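PDB 2QEE: BH0493 protein from Bacillus halodurans C-125, which binds a zinc ion and is probably a metal-dependent enzyme of the amidohydrolase superfamily. Local coordinates for residues Asn6-Leu11 with Leu379-Asp384; Pro23-His28 with Asn138-Val143; Leu176-Glu181 with Ser236-Ile241; Ala281-Val286 with Arg305-Glu310. All blocks are in the same frame, centred on the assembly; numbering follows the deposited sequence.

Contact 2 is the one that reaches the metal: His28, at the end of segment 23-28, binds the zinc ion together with His30 and Asp357. The other three lie away from this site. Contact 1 closes the longest loop of the four, with contacts 2, 3 and 4 nested inside it, and helix 8-21 of contact 1 leads directly into strand 24-26 of contact 2; their centres are 26 Å apart. Contacts 1 and 3 lie on opposite sides of the chain's centre, their own centres 49 Å apart. Contacts 3 and 4 are closer, with centres 22 Å apart and nearest atoms about 10 Å apart. Contacts 1 and 4 both touch the second subunit.

Contact 1 of 4, residues Asn6-Leu11 with Leu379-Asp384; sequences NSREVL and LIDKYD
Ile380 meets segment 6-11 through its CG2 methyl, which lies over one face of the Arg8 guanidinium, offset toward the rim and 3.5 Å from NH1. The same methyl touches Leu11 CD2, while the backbone oxygen Ile380 O lies 3.5 Å from that CD2 atom. Ile380 O already accepts the helical bond from Asp384 N, and Leu11 CD2 is 3.6 Å from this nitrogen, which places the leucine methyl against a peptide hydrogen bond of helix 363-388. The next residue, Asp381, brings OD1 to the edge of the same guanidinium, in plane, 2.8 Å from Arg8 NH2. The pair is a salt bridge, but the hydrogen bond in it is weak, bent to 124° at the hydrogen. Asp381 OD2 turns to a second charge, Arg341. Tyr383 offers its CB rather than its hydroxyl: Leu11 CD1 packs on it at 3.7 Å, and Tyr383 OH is taken up by Asp401. Asp384 completes a salt-bridge network on Arg8. Its CG is anti to the backbone N (chi1 -163°), which brings CG beside the extended Arg8 chain; OD2 lies 3.5 Å from Arg8 CD and an equally long 3.5 Å from NE. The guanidinium and carboxylate planes are 82° apart, so at this distance the pair probably attracts by charge rather than through a paired bond. Around this pairing of helix 8-21 with helix 363-388, Ile398 of helix 395-414 covers Leu11 and Tyr383, Ala12 and Val15 continue the seam along Ile380, and Ser89 of the second subunit packs on Tyr383.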
# COMPACT_ATOMS: atom_id res chain seq x y z
N ASN C 6 -32.58 10.53 -7.31
CA ASN C 6 -33.19 10.69 -6.00
C ASN C 6 -32.74 9.65 -4.98
O ASN C 6 -32.92 9.86 -3.75
CB ASN C 6 -34.73 10.65 -6.12
CG ASN C 6 -35.45 11.19 -4.87
OD1 ASN C 6 -35.31 12.36 -4.50
ND2 ASN C 6 -36.27 10.34 -4.27
N SER C 7 -32.15 8.55 -5.44
CA SER C 7 -31.67 7.59 -4.44
C SER C 7 -30.38 6.91 -4.88
O SER C 7 -30.07 6.88 -6.09
CB SER C 7 -32.73 6.51 -4.23
OG SER C 7 -32.94 5.79 -5.46
N ARG C 8 -29.67 6.37 -3.89
CA ARG C 8 -28.44 5.57 -4.14
C ARG C 8 -28.75 4.33 -4.99
O ARG C 8 -27.96 3.97 -5.85
CB ARG C 8 -27.70 5.20 -2.87
CG ARG C 8 -26.30 4.63 -3.21
CD ARG C 8 -25.70 4.12 -1.96
NE ARG C 8 -24.28 3.83 -2.08
CZ ARG C 8 -23.74 2.83 -2.74
NH1 ARG C 8 -24.49 1.99 -3.44
NH2 ARG C 8 -22.41 2.67 -2.69
N GLU C 9 -29.94 3.74 -4.82
CA GLU C 9 -30.25 2.51 -5.59
C GLU C 9 -30.44 2.86 -7.05
O GLU C 9 -29.99 2.11 -7.95
CB GLU C 9 -31.52 1.83 -5.02
CG GLU C 9 -31.29 1.33 -3.58
CD GLU C 9 -31.66 2.28 -2.47
OE1 GLU C 9 -31.83 1.79 -1.34
OE2 GLU C 9 -31.71 3.51 -2.67
N VAL C 10 -31.10 3.99 -7.32
CA VAL C 10 -31.28 4.42 -8.73
C VAL C 10 -29.92 4.89 -9.30
O VAL C 10 -29.57 4.59 -10.43
CB VAL C 10 -32.36 5.45 -8.88
CG1 VAL C 10 -32.35 6.08 -10.31
CG2 VAL C 10 -33.74 4.76 -8.57
N LEU C 11 -29.17 5.62 -8.50
CA LEU C 11 -27.82 6.00 -8.89
C LEU C 11 -27.05 4.74 -9.33
O LEU C 11 -26.39 4.75 -10.38
CB LEU C 11 -27.11 6.63 -7.69
CG LEU C 11 -25.60 7.01 -7.88
CD1 LEU C 11 -25.45 8.12 -8.97
CD2 LEU C 11 -24.96 7.36 -6.59
N LEU C 379 -17.38 4.90 -8.94
CA LEU C 379 -18.24 6.05 -9.32
C LEU C 379 -19.51 6.19 -8.45
O LEU C 379 -19.86 7.29 -8.02
CB LEU C 379 -18.65 5.89 -10.81
CG LEU C 379 -17.53 6.24 -11.82
CD1 LEU C 379 -18.05 5.75 -13.18
CD2 LEU C 379 -17.26 7.77 -11.81
N ILE C 380 -20.16 5.08 -8.17
CA ILE C 380 -21.38 5.06 -7.33
C ILE C 380 -21.04 5.72 -5.95
O ILE C 380 -21.73 6.65 -5.50
CB ILE C 380 -22.01 3.63 -7.19
CG1 ILE C 380 -22.61 3.21 -8.54
CG2 ILE C 380 -23.08 3.66 -6.13
CD1 ILE C 380 -22.85 1.67 -8.73
N ASP C 381 -19.95 5.27 -5.34
CA ASP C 381 -19.55 5.84 -4.02
C ASP C 381 -19.28 7.34 -4.13
O ASP C 381 -19.67 8.12 -3.25
CB ASP C 381 -18.27 5.14 -3.54
CG ASP C 381 -18.57 3.85 -2.77
OD1 ASP C 381 -19.78 3.57 -2.43
OD2 ASP C 381 -17.60 3.08 -2.50
N LYS C 382 -18.54 7.75 -5.19
CA LYS C 382 -18.17 9.17 -5.33
C LYS C 382 -19.38 10.06 -5.63
O LYS C 382 -19.50 11.14 -5.08
CB LYS C 382 -17.05 9.35 -6.38
CG LYS C 382 -15.64 9.21 -5.78
CD LYS C 382 -15.39 7.83 -5.11
CE LYS C 382 -13.93 7.71 -4.51
NZ LYS C 382 -13.90 8.60 -3.30
N TYR C 383 -20.27 9.61 -6.52
CA TYR C 383 -21.49 10.33 -6.76
C TYR C 383 -22.33 10.39 -5.52
O TYR C 383 -22.88 11.46 -5.20
CB TYR C 383 -22.29 9.72 -7.90
CG TYR C 383 -21.68 9.97 -9.26
CD1 TYR C 383 -21.38 11.29 -9.71
CD2 TYR C 383 -21.47 8.90 -10.14
CE1 TYR C 383 -20.87 11.50 -11.01
CE2 TYR C 383 -20.94 9.10 -11.43
CZ TYR C 383 -20.64 10.40 -11.82
OH TYR C 383 -20.14 10.54 -13.11
N ASP C 384 -22.45 9.27 -4.80
CA ASP C 384 -23.28 9.28 -3.58
C ASP C 384 -22.76 10.26 -2.57
O ASP C 384 -23.55 10.94 -1.93
CB ASP C 384 -23.40 7.89 -2.96
CG ASP C 384 -24.58 7.81 -1.96
OD1 ASP C 384 -25.64 8.39 -2.23
OD2 ASP C 384 -24.38 7.16 -0.93

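Contact 2 of 4, residues Pro23-His28 with Asn138-Val143; sequences PVTDMH and NVSDVV. With ZN (zinc ion), chain T.
Pro23 lays its CB on Ser140 CB at 3.8 Å, and the amide of Asn138 flanks it, OD1 3.6 Å from Pro23 CA. Asn138 has positive phi in a Schellman motif closing a helix, and its ND2 donates to Asn20 O and Asn21 O; an alanine here would probably leave those two carbonyls without this donor and open a gap beside Pro23. From this point the backbones run parallel, the two strand axes 13° apart. Asn138 O accepts from Val24 N, after which the register slips by one in a beta bulge: Val24 O takes Ser140 N at 2.9 Å and, weakly, Asp141 N at 3.4 Å. Straighter bonds follow, Asp26 N to Asp141 O (171°) and Val143 N to Asp26 O. As in amidohydrolases, strand 24-26 is probably the first of the barrel and leads to the His-x-His pair; here His28 NE2 binds the zinc ion at 2.2 Å, with His30 and Asp357. Asp26 is held by Ser356 and Trp368. On the opposite face, Thr25 OG1 rests 3.7 Å from Asp141 CB and meets Trp411 and Ser407, while water 1 joins Pro23 O, Thr25 OG1 and Ser140 OG. Ser140 OG also donates to Asp141 OD2, whose carboxylate partner OD1 reaches His168.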
# COMPACT_ATOMS: atom_id res chain seq x y z
N PRO C 23 -19.24 3.08 -25.17
CA PRO C 23 -18.22 2.36 -25.97
C PRO C 23 -16.82 2.75 -25.50
O PRO C 23 -16.52 3.95 -25.32
CB PRO C 23 -18.44 2.90 -27.39
CG PRO C 23 -19.84 3.53 -27.37
CD PRO C 23 -20.07 3.99 -25.98
N VAL C 24 -15.98 1.75 -25.37
CA VAL C 24 -14.65 1.94 -24.86
C VAL C 24 -13.61 2.21 -25.95
O VAL C 24 -13.58 1.49 -26.97
CB VAL C 24 -14.23 0.69 -24.11
CG1 VAL C 24 -12.78 0.82 -23.62
CG2 VAL C 24 -15.19 0.47 -22.89
N THR C 25 -12.76 3.19 -25.71
CA THR C 25 -11.46 3.25 -26.40
C THR C 25 -10.47 2.54 -25.52
O THR C 25 -10.27 2.94 -24.34
CB THR C 25 -11.00 4.67 -26.70
OG1 THR C 25 -11.92 5.25 -27.65
CG2 THR C 25 -9.59 4.68 -27.29
N ASP C 26 -9.81 1.52 -26.06
CA ASP C 26 -8.88 0.70 -25.25
C ASP C 26 -7.51 1.17 -25.69
O ASP C 26 -7.04 0.82 -26.80
CB ASP C 26 -9.10 -0.78 -25.55
CG ASP C 26 -8.30 -1.72 -24.65
OD1 ASP C 26 -7.36 -1.19 -24.00
OD2 ASP C 26 -8.63 -2.92 -24.59
N MET C 27 -6.87 2.00 -24.88
CA MET C 27 -5.74 2.79 -25.45
C MET C 27 -4.37 2.16 -25.40
O MET C 27 -3.38 2.83 -25.73
CB MET C 27 -5.68 4.25 -24.99
CG MET C 27 -5.78 4.49 -23.45
SD MET C 27 -4.35 3.80 -22.61
CE MET C 27 -3.00 4.91 -23.10
N HIS C 28 -4.31 0.90 -24.98
CA HIS C 28 -3.06 0.14 -25.12
C HIS C 28 -3.39 -1.34 -25.12
O HIS C 28 -3.86 -1.87 -24.09
CB HIS C 28 -2.08 0.42 -23.95
CG HIS C 28 -0.85 -0.44 -24.02
ND1 HIS C 28 0.00 -0.40 -25.10
CD2 HIS C 28 -0.37 -1.40 -23.20
CE1 HIS C 28 0.98 -1.27 -24.92
NE2 HIS C 28 0.77 -1.91 -23.79
N ASN C 138 -18.19 -4.21 -26.09
CA ASN C 138 -18.48 -2.79 -26.32
C ASN C 138 -17.24 -1.91 -26.44
O ASN C 138 -17.11 -0.87 -25.77
CB ASN C 138 -19.44 -2.22 -25.24
CG ASN C 138 -20.15 -0.98 -25.69
OD1 ASN C 138 -20.08 -0.57 -26.87
ND2 ASN C 138 -20.80 -0.30 -24.72
N VAL C 139 -16.30 -2.33 -27.32
CA VAL C 139 -15.10 -1.56 -27.58
C VAL C 139 -15.17 -1.01 -29.02
O VAL C 139 -15.31 -1.78 -29.98
CB VAL C 139 -13.83 -2.41 -27.43
CG1 VAL C 139 -12.59 -1.68 -27.97
CG2 VAL C 139 -13.64 -2.80 -25.94
N SER C 140 -15.13 0.30 -29.12
CA SER C 140 -15.28 1.01 -30.41
C SER C 140 -13.91 1.20 -31.07
O SER C 140 -13.80 1.31 -32.33
CB SER C 140 -15.94 2.35 -30.18
OG SER C 140 -15.12 3.23 -29.43
N ASP C 141 -12.85 1.29 -30.26
CA ASP C 141 -11.54 1.66 -30.77
C ASP C 141 -10.47 0.90 -30.00
O ASP C 141 -10.47 0.92 -28.76
CB ASP C 141 -11.29 3.15 -30.60
CG ASP C 141 -12.22 3.99 -31.49
OD1 ASP C 141 -11.87 4.26 -32.66
OD2 ASP C 141 -13.36 4.28 -31.09
N VAL C 142 -9.52 0.31 -30.73
CA VAL C 142 -8.43 -0.45 -30.14
C VAL C 142 -7.12 0.22 -30.55
O VAL C 142 -6.89 0.47 -31.77
CB VAL C 142 -8.47 -1.94 -30.67
CG1 VAL C 142 -7.15 -2.68 -30.38
CG2 VAL C 142 -9.64 -2.70 -30.02
N VAL C 143 -6.27 0.55 -29.57
CA VAL C 143 -4.93 1.02 -29.91
C VAL C 143 -4.01 -0.18 -29.89
O VAL C 143 -3.92 -0.93 -28.88
CB VAL C 143 -4.43 2.15 -29.02
CG1 VAL C 143 -3.03 2.57 -29.44
CG2 VAL C 143 -5.38 3.39 -29.11
ZN ZN T . 1.36 -3.95 -23.13
O HOH W 1 -14.81 5.00 -27.42
O HOH W 2 2.75 -3.93 -21.99

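Contact 3 of 4, residues Leu176-Glu181 with Ser236-Ile241; sequences LLNEYE and SNRGRI
Ile241 CD1 sits between Tyr180 and the backbone of Leu176, 3.5 Å from Tyr180 CD1 and 3.3 Å from Leu176 O. That carbonyl oxygen is buried with no polar partner in the model, so a methyl is what covers it. On the other branch, Ile241 CG2 packs on Leu177 CD1 at 3.9 Å. Asn237 CB lies on Tyr180 CB, while its amide comes by CD2 of the ring, the two planes 66° apart. Two side-chain bonds flank this apolar patch. Asn237 ND2 points straight at Glu181 OE2, 3.0 Å away with an angle of 179° at the hydrogen, though it meets the oxygen from above the carboxylate plane; the same ND2 also donates to water 3, which also accepts from Glu181 N. Arg238, bent at chi3, presents NH2 to Asn178 OD1 at 3.0 Å, in its own guanidinium plane but above that of the carbonyl. The helix bearing these groups, 237-253, connects the parallel neighbours 222-226 and 257-264 in a beta-alpha-beta crossover, and the contact joins its first turn to the break between helices 174-178 and 180-189. An alanine in place of Asn237 would probably leave Glu181 OE2 without this donor, and Arg240 NH2 without its acceptor OD1. Farther out, Ser236 OG caps the helix by accepting from Gly239 N at 3.0 Å. Asn178 has a second hold, its ND2 donating to Ser225 O, and Val206 of helix 200-217 touches Tyr180 and Leu176.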
# COMPACT_ATOMS: atom_id res chain seq x y z
N LEU C 176 14.86 0.34 -30.17
CA LEU C 176 15.62 1.56 -30.39
C LEU C 176 16.14 2.24 -29.13
O LEU C 176 17.30 2.60 -29.05
CB LEU C 176 14.84 2.56 -31.24
CG LEU C 176 15.49 3.92 -31.46
CD1 LEU C 176 16.64 3.72 -32.50
CD2 LEU C 176 14.48 4.96 -32.01
N LEU C 177 15.27 2.45 -28.15
CA LEU C 177 15.72 3.15 -26.96
C LEU C 177 16.54 2.28 -26.01
O LEU C 177 17.45 2.80 -25.39
CB LEU C 177 14.50 3.73 -26.19
CG LEU C 177 13.93 5.05 -26.70
CD1 LEU C 177 13.80 5.05 -28.16
CD2 LEU C 177 12.55 5.30 -26.09
N ASN C 178 16.16 1.00 -25.87
CA ASN C 178 16.70 0.11 -24.83
C ASN C 178 17.82 -0.78 -25.35
O ASN C 178 18.59 -1.31 -24.55
CB ASN C 178 15.61 -0.81 -24.28
CG ASN C 178 14.55 -0.03 -23.51
OD1 ASN C 178 14.77 1.14 -23.18
ND2 ASN C 178 13.37 -0.64 -23.32
N GLU C 179 17.88 -0.98 -26.66
CA GLU C 179 18.87 -1.91 -27.25
C GLU C 179 19.62 -1.28 -28.42
O GLU C 179 19.92 -1.97 -29.43
CB GLU C 179 18.17 -3.18 -27.70
CG GLU C 179 17.67 -4.00 -26.52
CD GLU C 179 16.82 -5.13 -26.97
OE1 GLU C 179 17.29 -6.29 -26.83
OE2 GLU C 179 15.71 -4.88 -27.48
N TYR C 180 19.94 0.02 -28.29
CA TYR C 180 20.51 0.77 -29.43
C TYR C 180 21.83 0.14 -29.93
O TYR C 180 22.11 0.18 -31.14
CB TYR C 180 20.75 2.22 -29.09
CG TYR C 180 21.20 3.06 -30.26
CD1 TYR C 180 20.33 3.33 -31.33
CD2 TYR C 180 22.50 3.56 -30.32
CE1 TYR C 180 20.72 4.09 -32.38
CE2 TYR C 180 22.91 4.35 -31.40
CZ TYR C 180 22.02 4.59 -32.43
OH TYR C 180 22.38 5.38 -33.49
N GLU C 181 22.62 -0.43 -29.01
CA GLU C 181 23.94 -0.94 -29.41
C GLU C 181 23.77 -2.03 -30.47
O GLU C 181 24.60 -2.16 -31.37
CB GLU C 181 24.76 -1.45 -28.20
CG GLU C 181 25.34 -0.34 -27.30
CD GLU C 181 26.40 0.54 -27.99
OE1 GLU C 181 27.02 0.07 -28.98
OE2 GLU C 181 26.59 1.70 -27.54
N SER C 236 23.53 7.96 -21.74
CA SER C 236 23.41 6.59 -22.22
C SER C 236 22.79 6.68 -23.62
O SER C 236 22.31 7.73 -24.00
CB SER C 236 22.45 5.81 -21.31
OG SER C 236 21.12 6.40 -21.36
N ASN C 237 22.80 5.62 -24.39
CA ASN C 237 22.08 5.70 -25.67
C ASN C 237 20.61 6.09 -25.47
O ASN C 237 20.06 6.84 -26.23
CB ASN C 237 22.12 4.37 -26.39
CG ASN C 237 23.55 3.97 -26.79
OD1 ASN C 237 24.36 4.83 -27.07
ND2 ASN C 237 23.83 2.69 -26.80
N ARG C 238 19.99 5.59 -24.40
CA ARG C 238 18.54 5.89 -24.20
C ARG C 238 18.30 7.35 -23.91
O ARG C 238 17.38 7.97 -24.48
CB ARG C 238 17.95 4.98 -23.09
CG ARG C 238 16.43 5.28 -22.88
CD ARG C 238 15.80 4.12 -22.09
NE ARG C 238 16.34 4.09 -20.73
CZ ARG C 238 16.51 2.96 -20.06
NH1 ARG C 238 17.02 2.98 -18.83
NH2 ARG C 238 16.20 1.78 -20.64
N GLY C 239 19.12 7.89 -23.01
CA GLY C 239 19.00 9.28 -22.52
C GLY C 239 19.27 10.18 -23.71
O GLY C 239 18.62 11.23 -23.87
N ARG C 240 20.25 9.80 -24.54
CA ARG C 240 20.57 10.66 -25.71
C ARG C 240 19.51 10.64 -26.79
O ARG C 240 19.16 11.71 -27.35
CB ARG C 240 21.95 10.37 -26.30
CG ARG C 240 23.04 10.77 -25.35
CD ARG C 240 24.44 10.64 -25.96
NE ARG C 240 24.78 9.24 -26.08
CZ ARG C 240 25.50 8.56 -25.18
NH1 ARG C 240 26.00 9.14 -24.09
NH2 ARG C 240 25.70 7.28 -25.39
N ILE C 241 19.00 9.44 -27.10
CA ILE C 241 17.95 9.28 -28.10
C ILE C 241 16.68 10.04 -27.65
O ILE C 241 16.08 10.78 -28.43
CB ILE C 241 17.65 7.84 -28.39
CG1 ILE C 241 18.87 7.14 -29.06
CG2 ILE C 241 16.41 7.74 -29.33
CD1 ILE C 241 18.73 5.58 -29.17
O HOH W 3 22.35 0.28 -26.00

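Contact 4 of 4, residues Ala281-Val286 with Arg305-Glu310; sequences ASMDGV and RENQHE
Ala281 O is gripped by two donors: Asn307 ND2 at 2.9 Å and water 4, also at 2.9 Å. The backbone N of the same residue gives its hydrogen to Asn307 OD1 at 2.9 Å, on a lone pair in the carbonyl plane and nearly straight (177°). One amide thus pairs with both polar atoms of Ala281, ND2 to O at an angle of 170° and N to OD1, and the two bonds together hold the amide plane against rotation. ND2 has a second acceptor within its own segment, Glu310 OE2 at 2.8 Å, which it meets nearly along the oxygen's C-O axis. Glu310 CG stands between the backbone N and the carbonyl carbon (chi1 64°), and the chain beyond it is extended, carrying OE2 up to this amide. Water 4 bridges Glu310 OE2 and Ala281 O. Met283 packs alongside: its CG lies 3.5 Å from Glu310 OE2, and its sulphur 3.7 Å from Asn307 ND2. Ala281 and Asn307 come shortly before the regular turns of helices 284-292 and 308-317, and Glu310 is in the first turn of the latter; Ser282 OG makes a capping bond from Asp284 N in the turn leading into the former. Strand 298-302 sits against the contact through Met302, and Phe277 of the second subunit packs on Met283. Because ND2 faces two acceptors and OD1 a donor, the amide's orientation is fixed by chemistry, and Glu310 OE2, which accepts from both Asn307 ND2 and water 4, is consistent with an ionised carboxylate.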
# COMPACT_ATOMS: atom_id res chain seq x y z
N ALA C 281 10.23 2.30 -9.02
CA ALA C 281 11.11 3.24 -9.75
C ALA C 281 11.21 4.54 -8.95
O ALA C 281 10.29 4.90 -8.15
CB ALA C 281 10.53 3.57 -11.23
N SER C 282 12.28 5.31 -9.20
CA SER C 282 12.32 6.72 -8.76
C SER C 282 11.34 7.53 -9.62
O SER C 282 11.21 7.26 -10.80
CB SER C 282 13.72 7.33 -8.98
OG SER C 282 13.68 8.71 -8.59
N MET C 283 10.73 8.55 -9.01
CA MET C 283 9.87 9.46 -9.80
C MET C 283 10.72 10.58 -10.42
O MET C 283 10.20 11.34 -11.23
CB MET C 283 8.74 10.08 -8.97
CG MET C 283 7.82 9.01 -8.28
SD MET C 283 7.01 7.94 -9.50
CE MET C 283 6.04 9.17 -10.38
N ASP C 284 12.01 10.67 -10.08
CA ASP C 284 12.80 11.83 -10.51
C ASP C 284 12.82 12.05 -12.03
O ASP C 284 12.73 13.23 -12.49
CB ASP C 284 14.25 11.68 -10.00
CG ASP C 284 14.39 11.89 -8.49
OD1 ASP C 284 13.37 12.09 -7.78
OD2 ASP C 284 15.55 11.83 -8.00
N GLY C 285 12.97 10.98 -12.80
CA GLY C 285 13.15 11.14 -14.26
C GLY C 285 11.86 11.64 -14.86
O GLY C 285 11.86 12.44 -15.82
N VAL C 286 10.75 11.07 -14.37
CA VAL C 286 9.41 11.45 -14.89
C VAL C 286 9.13 12.91 -14.52
O VAL C 286 8.66 13.69 -15.37
CB VAL C 286 8.26 10.56 -14.33
CG1 VAL C 286 6.93 10.99 -14.96
CG2 VAL C 286 8.58 9.05 -14.58
N ARG C 305 3.20 -1.54 -7.19
CA ARG C 305 2.11 -1.06 -6.35
C ARG C 305 2.57 0.21 -5.63
O ARG C 305 1.79 1.13 -5.41
CB ARG C 305 1.74 -2.13 -5.30
CG ARG C 305 0.52 -1.72 -4.47
CD ARG C 305 0.32 -2.77 -3.34
NE ARG C 305 -0.88 -2.36 -2.59
CZ ARG C 305 -1.11 -2.69 -1.33
NH1 ARG C 305 -0.21 -3.43 -0.68
NH2 ARG C 305 -2.27 -2.35 -0.77
N GLU C 306 3.86 0.24 -5.26
CA GLU C 306 4.39 1.23 -4.35
C GLU C 306 4.66 2.59 -5.05
O GLU C 306 4.99 3.60 -4.39
CB GLU C 306 5.67 0.72 -3.66
CG GLU C 306 5.36 -0.27 -2.57
CD GLU C 306 4.73 -1.57 -3.08
OE1 GLU C 306 5.30 -2.15 -4.04
OE2 GLU C 306 3.77 -2.04 -2.41
N ASN C 307 4.52 2.59 -6.39
CA ASN C 307 4.59 3.87 -7.16
C ASN C 307 3.22 4.57 -7.37
O ASN C 307 3.18 5.68 -7.89
CB ASN C 307 5.22 3.63 -8.56
CG ASN C 307 6.75 3.59 -8.54
OD1 ASN C 307 7.33 2.67 -9.14
ND2 ASN C 307 7.41 4.58 -7.93
N GLN C 308 2.13 3.88 -7.08
CA GLN C 308 0.83 4.35 -7.64
C GLN C 308 0.40 5.62 -6.98
O GLN C 308 -0.01 6.56 -7.66
CB GLN C 308 -0.29 3.28 -7.48
CG GLN C 308 0.07 1.93 -8.22
CD GLN C 308 0.45 2.22 -9.73
OE1 GLN C 308 -0.10 3.11 -10.36
NE2 GLN C 308 1.40 1.45 -10.28
N HIS C 309 0.50 5.71 -5.64
CA HIS C 309 -0.01 6.92 -5.00
C HIS C 309 0.79 8.15 -5.47
O HIS C 309 0.24 9.22 -5.81
CB HIS C 309 0.05 6.77 -3.48
CG HIS C 309 -0.33 8.03 -2.76
ND1 HIS C 309 0.61 8.96 -2.40
CD2 HIS C 309 -1.53 8.53 -2.39
CE1 HIS C 309 0.02 9.98 -1.82
NE2 HIS C 309 -1.28 9.75 -1.79
N GLU C 310 2.13 8.04 -5.45
CA GLU C 310 2.98 9.19 -5.80
C GLU C 310 2.85 9.54 -7.29
O GLU C 310 2.97 10.70 -7.67
CB GLU C 310 4.42 8.97 -5.33
CG GLU C 310 5.11 7.82 -6.01
CD GLU C 310 6.46 7.44 -5.37
OE1 GLU C 310 6.83 8.00 -4.32
OE2 GLU C 310 7.10 6.50 -5.92
O HOH W 4 9.75 6.59 -5.90